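Local coordinates for Non-fluorescent flavoprotein (Photobacterium phosphoreum, PDB 1FVP), which binds flavin mononucleotide carrying a covalently attached myristate, as a homodimeric, non-fluorescent relative of bacterial luciferase, at residues V132-K146 with I165-Y177. Residues are numbered along the deposited sequence; the frame is centred on the assembly and turned at random.
Sequences VNVNEAETVAKEELK and IDSIIQSNVTGSY. With FMA (6-(3-tetradecanoic acid) flavine mononucleotide), chain D.
Lys142, Ile169 and Lys146 bury the most surface here, where helix 138-146 packs over helix 166-171. The two short axes approach to 10.4 Å at an angle of 121°. Ile169 sits between the two lysines. Its CG1 branch ends in CD1, which touches Lys146 CB at 3.6 Å and also meets CE of that lysine. CG1 stands beside the backbone N (chi1 -52°), which puts CG2 anti to that N and against Leu145 CD2; the two side chains run antiparallel as they pass. Leu145 CD2 also rests on Thr174 CG2. Lys142 lies roughly perpendicular to Thr174, CG near OG1. Its chain bends at chi3. Lys146 runs past Ile165 and ends in a salt bridge, NZ to Asp166 OD1 at 2.5 Å. The ammonium comes from the syn side, 22° out of the carboxylate plane.

Beyond the helices, strand 174-175 pairs in parallel with the end of strand 126-134, within the sheet of this luciferase-family subunit. Asn135 N donates to Gly175 O at 2.9 Å. The bonds from Asn133 N to Val173 O and from Gly175 N to Asn133 O are weak. Gly175 has a backbone conformation that favours glycine.

The far end of the myristate tail lies beside this strand pair, where Val132, Val134, Val173 and Tyr177 form part of the ligand pocket. Val173 CG1 and Val132 CG2 touch each other, and both meet its C13, the former at 3.4 Å. Val134 CG2 touches C14, and Tyr177 CD1 lies 3.7 Å from C15.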
ATOM      1  N   VAL A 132      19.007  -1.267  -3.992  1.00 17.59           N
ATOM      2  CA  VAL A 132      20.058  -2.106  -4.594  1.00 18.42           C
ATOM      3  C   VAL A 132      20.471  -1.669  -5.998  1.00 19.03           C
ATOM      4  O   VAL A 132      19.704  -1.070  -6.782  1.00 19.53           O
ATOM      5  CB  VAL A 132      19.552  -3.567  -4.614  1.00 18.27           C
ATOM      6  CG1 VAL A 132      20.293  -4.472  -5.569  1.00 18.46           C
ATOM      7  CG2 VAL A 132      19.611  -4.157  -3.214  1.00 19.79           C
ATOM      8  N   ASN A 133      21.706  -2.017  -6.320  1.00 19.33           N
ATOM      9  CA  ASN A 133      22.322  -1.754  -7.641  1.00 19.48           C
ATOM     10  C   ASN A 133      23.571  -2.641  -7.687  1.00 19.80           C
ATOM     11  O   ASN A 133      24.547  -2.197  -7.097  1.00 18.92           O
ATOM     12  CB  ASN A 133      22.628  -0.294  -7.891  1.00 18.60           C
ATOM     13  CG  ASN A 133      23.312  -0.071  -9.220  1.00 17.88           C
ATOM     14  OD1 ASN A 133      24.154  -0.878  -9.585  1.00 17.98           O
ATOM     15  ND2 ASN A 133      22.976   0.976  -9.957  1.00 18.52           N
ATOM     16  N   VAL A 134      23.477  -3.762  -8.349  1.00 21.38           N
ATOM     17  CA  VAL A 134      24.588  -4.718  -8.428  1.00 23.94           C
ATOM     18  C   VAL A 134      25.344  -4.718  -9.741  1.00 25.72           C
ATOM     19  O   VAL A 134      24.770  -5.039 -10.798  1.00 26.64           O
ATOM     20  CB  VAL A 134      23.999  -6.117  -8.093  1.00 24.16           C
ATOM     21  CG1 VAL A 134      24.716  -7.293  -8.736  1.00 24.06           C
ATOM     22  CG2 VAL A 134      23.911  -6.322  -6.591  1.00 24.71           C
ATOM     23  N   ASN A 135      26.630  -4.450  -9.688  1.00 27.49           N
ATOM     24  CA  ASN A 135      27.458  -4.460 -10.931  1.00 29.56           C
ATOM     25  C   ASN A 135      28.844  -4.918 -10.517  1.00 31.48           C
ATOM     26  O   ASN A 135      29.466  -4.274  -9.641  1.00 31.96           O
ATOM     27  CB  ASN A 135      27.250  -3.113 -11.561  1.00 29.79           C
ATOM     28  CG  ASN A 135      28.352  -2.595 -12.442  1.00 30.62           C
ATOM     29  OD1 ASN A 135      28.856  -3.261 -13.357  1.00 30.62           O
ATOM     30  ND2 ASN A 135      28.719  -1.352 -12.129  1.00 30.85           N
ATOM     31  N   GLU A 136      29.304  -6.011 -11.112  1.00 33.11           N
ATOM     32  CA  GLU A 136      30.604  -6.630 -10.816  1.00 34.54           C
ATOM     33  C   GLU A 136      31.710  -5.584 -10.703  1.00 34.70           C
ATOM     34  O   GLU A 136      32.715  -5.779  -9.998  1.00 34.98           O
ATOM     35  CB  GLU A 136      31.065  -7.709 -11.764  1.00 36.91           C
ATOM     36  CG  GLU A 136      30.402  -9.059 -11.888  1.00 40.52           C
ATOM     37  CD  GLU A 136      30.368 -10.056 -10.773  1.00 42.36           C
ATOM     38  OE1 GLU A 136      31.307 -10.757 -10.391  1.00 43.01           O
ATOM     39  OE2 GLU A 136      29.219 -10.126 -10.245  1.00 43.19           O
ATOM     40  N   ALA A 137      31.482  -4.500 -11.413  1.00 34.77           N
ATOM     41  CA  ALA A 137      32.372  -3.334 -11.444  1.00 34.90           C
ATOM     42  C   ALA A 137      31.915  -2.427 -10.292  1.00 34.88           C
ATOM     43  O   ALA A 137      30.882  -1.749 -10.358  1.00 35.04           O
ATOM     44  CB  ALA A 137      32.300  -2.598 -12.772  1.00 35.19           C
ATOM     45  N   GLU A 138      32.704  -2.476  -9.243  1.00 34.67           N
ATOM     46  CA  GLU A 138      32.448  -1.702  -8.041  1.00 34.28           C
ATOM     47  C   GLU A 138      31.730  -0.394  -8.349  1.00 33.20           C
ATOM     48  O   GLU A 138      30.530  -0.207  -8.114  1.00 33.15           O
ATOM     49  CB  GLU A 138      33.755  -1.355  -7.316  1.00 36.79           C
ATOM     50  CG  GLU A 138      34.603  -2.477  -6.716  1.00 39.47           C
ATOM     51  CD  GLU A 138      33.794  -3.681  -6.289  1.00 41.38           C
ATOM     52  OE1 GLU A 138      32.923  -3.674  -5.423  1.00 41.96           O
ATOM     53  OE2 GLU A 138      34.097  -4.686  -6.984  1.00 42.43           O
ATOM     54  N   THR A 139      32.498   0.511  -8.890  1.00 31.77           N
ATOM     55  CA  THR A 139      32.271   1.880  -9.255  1.00 30.43           C
ATOM     56  C   THR A 139      31.251   2.327 -10.270  1.00 29.87           C
ATOM     57  O   THR A 139      30.874   3.528 -10.218  1.00 30.09           O
ATOM     58  CB  THR A 139      33.693   2.474  -9.712  1.00 30.01           C
ATOM     59  OG1 THR A 139      34.658   1.445  -9.335  1.00 29.77           O
ATOM     60  CG2 THR A 139      33.969   3.823  -9.071  1.00 30.10           C
ATOM     61  N   VAL A 140      30.845   1.473 -11.182  1.00 28.72           N
ATOM     62  CA  VAL A 140      29.851   1.857 -12.215  1.00 27.53           C
ATOM     63  C   VAL A 140      28.503   1.956 -11.504  1.00 27.81           C
ATOM     64  O   VAL A 140      27.728   2.908 -11.675  1.00 27.60           O
ATOM     65  CB  VAL A 140      30.006   0.886 -13.384  1.00 26.31           C
ATOM     66  CG1 VAL A 140      28.904   0.917 -14.420  1.00 25.66           C
ATOM     67  CG2 VAL A 140      31.360   1.057 -14.050  1.00 25.66           C
ATOM     68  N   ALA A 141      28.274   0.975 -10.656  1.00 27.78           N
ATOM     69  CA  ALA A 141      27.113   0.749  -9.812  1.00 27.42           C
ATOM     70  C   ALA A 141      26.753   1.933  -8.914  1.00 27.36           C
ATOM     71  O   ALA A 141      25.568   2.252  -8.768  1.00 26.71           O
ATOM     72  CB  ALA A 141      27.376  -0.481  -8.940  1.00 27.01           C
ATOM     73  N   LYS A 142      27.770   2.516  -8.332  1.00 27.44           N
ATOM     74  CA  LYS A 142      27.700   3.665  -7.449  1.00 28.18           C
ATOM     75  C   LYS A 142      27.480   4.964  -8.217  1.00 28.97           C
ATOM     76  O   LYS A 142      26.818   5.909  -7.745  1.00 28.96           O
ATOM     77  CB  LYS A 142      28.990   3.796  -6.645  1.00 28.65           C
ATOM     78  CG  LYS A 142      29.035   2.909  -5.400  1.00 29.63           C
ATOM     79  CD  LYS A 142      30.100   3.336  -4.413  1.00 30.54           C
ATOM     80  CE  LYS A 142      30.214   4.844  -4.261  1.00 31.93           C
ATOM     81  NZ  LYS A 142      31.207   5.201  -3.205  1.00 33.32           N
ATOM     82  N   GLU A 143      28.074   5.027  -9.408  1.00 29.88           N
ATOM     83  CA  GLU A 143      27.903   6.242 -10.222  1.00 30.45           C
ATOM     84  C   GLU A 143      26.568   6.108 -10.944  1.00 29.88           C
ATOM     85  O   GLU A 143      26.160   7.096 -11.563  1.00 30.78           O
ATOM     86  CB  GLU A 143      29.007   6.626 -11.180  1.00 32.05           C
ATOM     87  CG  GLU A 143      30.190   7.437 -10.643  1.00 33.93           C
ATOM     88  CD  GLU A 143      31.087   6.816  -9.608  1.00 35.17           C
ATOM     89  OE1 GLU A 143      32.070   6.099  -9.759  1.00 34.87           O
ATOM     90  OE2 GLU A 143      30.746   7.119  -8.430  1.00 36.90           O
ATOM     91  N   GLU A 144      25.925   4.959 -10.827  1.00 28.99           N
ATOM     92  CA  GLU A 144      24.624   4.731 -11.473  1.00 27.83           C
ATOM     93  C   GLU A 144      23.508   5.045 -10.483  1.00 27.90           C
ATOM     94  O   GLU A 144      22.465   5.596 -10.876  1.00 28.27           O
ATOM     95  CB  GLU A 144      24.396   3.329 -12.018  1.00 26.46           C
ATOM     96  CG  GLU A 144      23.698   3.186 -13.350  1.00 26.00           C
ATOM     97  CD  GLU A 144      23.252   1.879 -13.902  1.00 25.26           C
ATOM     98  OE1 GLU A 144      23.744   0.784 -13.703  1.00 25.42           O
ATOM     99  OE2 GLU A 144      22.264   1.968 -14.673  1.00 23.84           O
ATOM    100  N   LEU A 145      23.736   4.718  -9.225  1.00 27.74           N
ATOM    101  CA  LEU A 145      22.745   4.960  -8.157  1.00 27.82           C
ATOM    102  C   LEU A 145      22.761   6.437  -7.776  1.00 29.18           C
ATOM    103  O   LEU A 145      21.751   6.941  -7.259  1.00 29.04           O
ATOM    104  CB  LEU A 145      22.957   3.961  -7.040  1.00 25.27           C
ATOM    105  CG  LEU A 145      22.147   3.989  -5.773  1.00 23.57           C
ATOM    106  CD1 LEU A 145      20.855   3.206  -5.908  1.00 23.15           C
ATOM    107  CD2 LEU A 145      22.976   3.362  -4.653  1.00 22.56           C
ATOM    108  N   LYS A 146      23.873   7.100  -8.070  1.00 30.79           N
ATOM    109  CA  LYS A 146      24.051   8.530  -7.781  1.00 32.11           C
ATOM    110  C   LYS A 146      23.338   9.384  -8.829  1.00 32.73           C
ATOM    111  O   LYS A 146      23.498  10.617  -8.890  1.00 32.94           O
ATOM    112  CB  LYS A 146      25.497   8.980  -7.648  1.00 32.97           C
ATOM    113  CG  LYS A 146      25.674  10.382  -7.066  1.00 33.85           C
ATOM    114  CD  LYS A 146      27.124  10.810  -6.962  1.00 35.72           C
ATOM    115  CE  LYS A 146      27.902  10.002  -5.939  1.00 36.61           C
ATOM    116  NZ  LYS A 146      29.252  10.565  -5.682  1.00 37.14           N
ATOM    117  N   ILE A 165      25.493  12.651  -0.262  1.00 51.80           N
ATOM    118  CA  ILE A 165      24.816  11.904  -1.307  1.00 49.64           C
ATOM    119  C   ILE A 165      25.621  10.587  -1.421  1.00 48.30           C
ATOM    120  O   ILE A 165      25.117   9.607  -1.973  1.00 48.44           O
ATOM    121  CB  ILE A 165      24.591  12.592  -2.679  1.00 49.47           C
ATOM    122  CG1 ILE A 165      23.058  12.760  -2.930  1.00 49.10           C
ATOM    123  CG2 ILE A 165      25.215  11.895  -3.916  1.00 49.54           C
ATOM    124  CD1 ILE A 165      22.504  14.049  -2.271  1.00 49.40           C
ATOM    125  N   ASP A 166      26.820  10.669  -0.866  1.00 46.31           N
ATOM    126  CA  ASP A 166      27.723   9.509  -0.875  1.00 44.88           C
ATOM    127  C   ASP A 166      27.313   8.537   0.229  1.00 43.68           C
ATOM    128  O   ASP A 166      27.233   7.318  -0.000  1.00 43.72           O
ATOM    129  CB  ASP A 166      29.171   9.955  -0.848  1.00 45.90           C
ATOM    130  CG  ASP A 166      29.736  10.411  -2.179  1.00 46.57           C
ATOM    131  OD1 ASP A 166      29.474   9.837  -3.249  1.00 46.52           O
ATOM    132  OD2 ASP A 166      30.505  11.406  -2.138  1.00 47.02           O
ATOM    133  N   SER A 167      27.035   9.064   1.401  1.00 42.43           N
ATOM    134  CA  SER A 167      26.628   8.275   2.579  1.00 40.75           C
ATOM    135  C   SER A 167      25.325   7.515   2.340  1.00 39.73           C
ATOM    136  O   SER A 167      25.231   6.322   2.698  1.00 39.03           O
ATOM    137  CB  SER A 167      26.515   9.176   3.805  1.00 40.47           C
ATOM    138  OG  SER A 167      25.667  10.269   3.456  1.00 40.44           O
ATOM    139  N   ILE A 168      24.340   8.215   1.760  1.00 38.42           N
ATOM    140  CA  ILE A 168      23.061   7.547   1.482  1.00 36.86           C
ATOM    141  C   ILE A 168      23.451   6.281   0.708  1.00 36.83           C
ATOM    142  O   ILE A 168      23.103   5.190   1.166  1.00 37.46           O
ATOM    143  CB  ILE A 168      22.003   8.359   0.697  1.00 35.83           C
ATOM    144  CG1 ILE A 168      21.658   9.679   1.420  1.00 34.77           C
ATOM    145  CG2 ILE A 168      20.721   7.507   0.439  1.00 35.54           C
ATOM    146  CD1 ILE A 168      20.854  10.664   0.536  1.00 34.57           C
ATOM    147  N   ILE A 169      24.180   6.518  -0.379  1.00 36.33           N
ATOM    148  CA  ILE A 169      24.640   5.412  -1.229  1.00 35.38           C
ATOM    149  C   ILE A 169      25.422   4.394  -0.391  1.00 34.88           C
ATOM    150  O   ILE A 169      25.174   3.185  -0.496  1.00 34.36           O
ATOM    151  CB  ILE A 169      25.461   5.864  -2.469  1.00 35.55           C
ATOM    152  CG1 ILE A 169      24.731   6.932  -3.302  1.00 35.47           C
ATOM    153  CG2 ILE A 169      25.838   4.623  -3.345  1.00 36.28           C
ATOM    154  CD1 ILE A 169      25.659   7.652  -4.333  1.00 35.45           C
ATOM    155  N   GLN A 170      26.331   4.935   0.401  1.00 34.71           N
ATOM    156  CA  GLN A 170      27.173   4.116   1.286  1.00 34.90           C
ATOM    157  C   GLN A 170      26.276   3.304   2.229  1.00 34.55           C
ATOM    158  O   GLN A 170      26.675   2.200   2.652  1.00 35.13           O
ATOM    159  CB  GLN A 170      28.182   4.936   2.061  1.00 36.39           C
ATOM    160  CG  GLN A 170      29.323   5.514   1.270  1.00 39.16           C
ATOM    161  CD  GLN A 170      30.347   4.493   0.821  1.00 41.01           C
ATOM    162  OE1 GLN A 170      30.773   3.623   1.591  1.00 41.93           O
ATOM    163  NE2 GLN A 170      30.731   4.626  -0.453  1.00 41.25           N
ATOM    164  N   SER A 171      25.113   3.849   2.536  1.00 33.36           N
ATOM    165  CA  SER A 171      24.138   3.194   3.417  1.00 32.37           C
ATOM    166  C   SER A 171      23.372   2.143   2.594  1.00 32.22           C
ATOM    167  O   SER A 171      23.081   1.043   3.094  1.00 32.08           O
ATOM    168  CB  SER A 171      23.158   4.150   4.052  1.00 31.74           C
ATOM    169  OG  SER A 171      23.716   5.111   4.909  1.00 31.38           O
ATOM    170  N   ASN A 172      23.087   2.542   1.362  1.00 31.45           N
ATOM    171  CA  ASN A 172      22.357   1.679   0.411  1.00 30.86           C
ATOM    172  C   ASN A 172      23.234   0.507  -0.026  1.00 30.13           C
ATOM    173  O   ASN A 172      24.420   0.457   0.341  1.00 29.86           O
ATOM    174  CB  ASN A 172      21.708   2.525  -0.673  1.00 31.23           C
ATOM    175  CG  ASN A 172      20.424   3.166  -0.170  1.00 31.61           C
ATOM    176  OD1 ASN A 172      19.355   2.572  -0.355  1.00 32.24           O
ATOM    177  ND2 ASN A 172      20.454   4.339   0.451  1.00 31.90           N
ATOM    178  N   VAL A 173      22.651  -0.403  -0.784  1.00 29.62           N
ATOM    179  CA  VAL A 173      23.234  -1.649  -1.293  1.00 28.73           C
ATOM    180  C   VAL A 173      23.732  -1.663  -2.727  1.00 28.81           C
ATOM    181  O   VAL A 173      22.936  -1.611  -3.685  1.00 29.12           O
ATOM    182  CB  VAL A 173      22.120  -2.708  -1.060  1.00 27.64           C
ATOM    183  CG1 VAL A 173      22.555  -4.099  -1.439  1.00 28.53           C
ATOM    184  CG2 VAL A 173      21.644  -2.674   0.377  1.00 27.69           C
ATOM    185  N   THR A 174      25.040  -1.761  -2.929  1.00 28.89           N
ATOM    186  CA  THR A 174      25.698  -1.768  -4.232  1.00 29.00           C
ATOM    187  C   THR A 174      27.030  -2.518  -4.298  1.00 29.28           C
ATOM    188  O   THR A 174      27.718  -2.836  -3.318  1.00 29.27           O
ATOM    189  CB  THR A 174      25.936  -0.273  -4.714  1.00 28.78           C
ATOM    190  OG1 THR A 174      27.241   0.075  -4.144  1.00 30.08           O
ATOM    191  CG2 THR A 174      24.911   0.769  -4.295  1.00 28.25           C
ATOM    192  N   GLY A 175      27.456  -2.793  -5.518  1.00 29.47           N
ATOM    193  CA  GLY A 175      28.694  -3.502  -5.844  1.00 30.35           C
ATOM    194  C   GLY A 175      28.379  -4.864  -6.463  1.00 30.91           C
ATOM    195  O   GLY A 175      27.243  -5.082  -6.917  1.00 31.12           O
ATOM    196  N   SER A 176      29.354  -5.747  -6.473  1.00 31.39           N
ATOM    197  CA  SER A 176      29.203  -7.105  -7.011  1.00 32.63           C
ATOM    198  C   SER A 176      28.114  -7.853  -6.251  1.00 32.87           C
ATOM    199  O   SER A 176      27.553  -7.294  -5.304  1.00 33.12           O
ATOM    200  CB  SER A 176      30.491  -7.889  -6.808  1.00 34.07           C
ATOM    201  OG  SER A 176      30.592  -8.424  -5.492  1.00 34.87           O
ATOM    202  N   TYR A 177      27.886  -9.100  -6.609  1.00 33.83           N
ATOM    203  CA  TYR A 177      26.847  -9.882  -5.888  1.00 34.94           C
ATOM    204  C   TYR A 177      27.279 -10.169  -4.459  1.00 35.11           C
ATOM    205  O   TYR A 177      26.761  -9.533  -3.529  1.00 35.71           O
ATOM    206  CB  TYR A 177      26.412 -11.111  -6.649  1.00 35.91           C
ATOM    207  CG  TYR A 177      25.209 -11.901  -6.213  1.00 36.96           C
ATOM    208  CD1 TYR A 177      23.901 -11.420  -6.329  1.00 37.54           C
ATOM    209  CD2 TYR A 177      25.374 -13.207  -5.734  1.00 37.14           C
ATOM    210  CE1 TYR A 177      22.801 -12.192  -5.950  1.00 37.78           C
ATOM    211  CE2 TYR A 177      24.292 -13.993  -5.358  1.00 37.59           C
ATOM    212  CZ  TYR A 177      23.009 -13.477  -5.460  1.00 37.83           C
ATOM    213  OH  TYR A 177      21.980 -14.290  -5.073  1.00 38.39           O
TER
HETATM  214  N1  FMA D 233      20.184 -15.214   9.543  1.00 60.48           N
HETATM  215  C2  FMA D 233      18.890 -15.511   9.673  1.00 60.72           C
HETATM  216  O2  FMA D 233      18.267 -15.661  10.656  1.00 61.31           O
HETATM  217  N3  FMA D 233      18.079 -15.680   8.475  1.00 60.32           N
HETATM  218  C4  FMA D 233      18.618 -15.546   7.248  1.00 60.08           C
HETATM  219  O4  FMA D 233      17.904 -15.703   6.280  1.00 60.17           O
HETATM  220  C4A FMA D 233      20.008 -15.233   7.131  1.00 59.98           C
HETATM  221  N5  FMA D 233      20.631 -15.083   5.989  1.00 59.61           N
HETATM  222  C5A FMA D 233      21.930 -14.794   5.816  1.00 59.09           C
HETATM  223  C6  FMA D 233      22.506 -14.651   4.557  1.00 58.14           C
HETATM  224  C7  FMA D 233      23.844 -14.353   4.485  1.00 58.58           C
HETATM  225  C7M FMA D 233      24.606 -14.159   3.127  1.00 58.82           C
HETATM  226  C8  FMA D 233      24.651 -14.197   5.672  1.00 58.87           C
HETATM  227  C8M FMA D 233      26.110 -13.876   5.643  1.00 58.53           C
HETATM  228  C9  FMA D 233      24.047 -14.349   6.902  1.00 59.24           C
HETATM  229  C9A FMA D 233      22.721 -14.634   7.041  1.00 59.43           C
HETATM  230  N10 FMA D 233      22.054 -14.791   8.249  1.00 59.88           N
HETATM  231  C10 FMA D 233      20.763 -15.085   8.403  1.00 60.07           C
HETATM  232  C1B FMA D 233      22.830 -14.630   9.558  1.00 60.34           C
HETATM  233  C2B FMA D 233      21.955 -14.139  10.791  1.00 61.21           C
HETATM  234  O2B FMA D 233      22.727 -13.048  11.258  1.00 61.05           O
HETATM  235  C3B FMA D 233      21.817 -15.266  11.788  1.00 62.19           C
HETATM  236  O3' FMA D 233      22.029 -16.504  11.188  1.00 62.26           O
HETATM  237  C4B FMA D 233      20.491 -15.314  12.554  1.00 63.13           C
HETATM  238  O4' FMA D 233      20.259 -14.052  13.277  1.00 62.91           O
HETATM  239  C5B FMA D 233      20.505 -16.464  13.599  1.00 64.30           C
HETATM  240  O5' FMA D 233      20.255 -15.794  14.973  1.00 65.69           O
HETATM  241  P   FMA D 233      21.083 -15.962  16.309  1.00 66.69           P
HETATM  242  O1P FMA D 233      20.756 -17.459  16.645  1.00 66.42           O
HETATM  243  O2P FMA D 233      22.482 -15.754  15.992  1.00 66.35           O
HETATM  244  O3P FMA D 233      20.675 -14.977  17.187  1.00 66.81           O
HETATM  245  C1' FMA D 233      21.189 -16.710   1.823  0.92 56.81           C
HETATM  246  O1' FMA D 233      22.335 -16.443   1.296  0.84 56.91           O
HETATM  247  O2' FMA D 233      20.585 -17.724   1.459  0.69 56.83           O
HETATM  248  C2' FMA D 233      21.072 -16.212   3.226  0.94 56.80           C
HETATM  249  C3' FMA D 233      21.632 -14.792   3.381  0.98 56.83           C
HETATM  250  C4' FMA D 233      20.491 -13.826   3.279  1.00 55.71           C
HETATM  251  C5' FMA D 233      20.160 -13.182   1.954  1.00 54.27           C
HETATM  252  C6' FMA D 233      19.894 -11.701   2.057  1.00 52.90           C
HETATM  253  C7' FMA D 233      18.969 -11.193   0.960  1.00 51.63           C
HETATM  254  C8' FMA D 233      19.525 -10.186   0.045  1.00 50.39           C
HETATM  255  C9' FMA D 233      19.346  -8.708   0.347  1.00 49.40           C
HETATM  256  C11 FMA D 233      20.256  -7.821  -0.446  1.00 48.72           C
HETATM  257  C12 FMA D 233      20.599  -8.087  -1.866  1.00 48.26           C
HETATM  258  C13 FMA D 233      21.411  -7.099  -2.634  1.00 47.59           C
HETATM  259  C14 FMA D 233      21.671  -7.401  -4.075  1.00 47.07           C
HETATM  260  C15 FMA D 233      22.043  -8.826  -4.370  1.00 46.97           C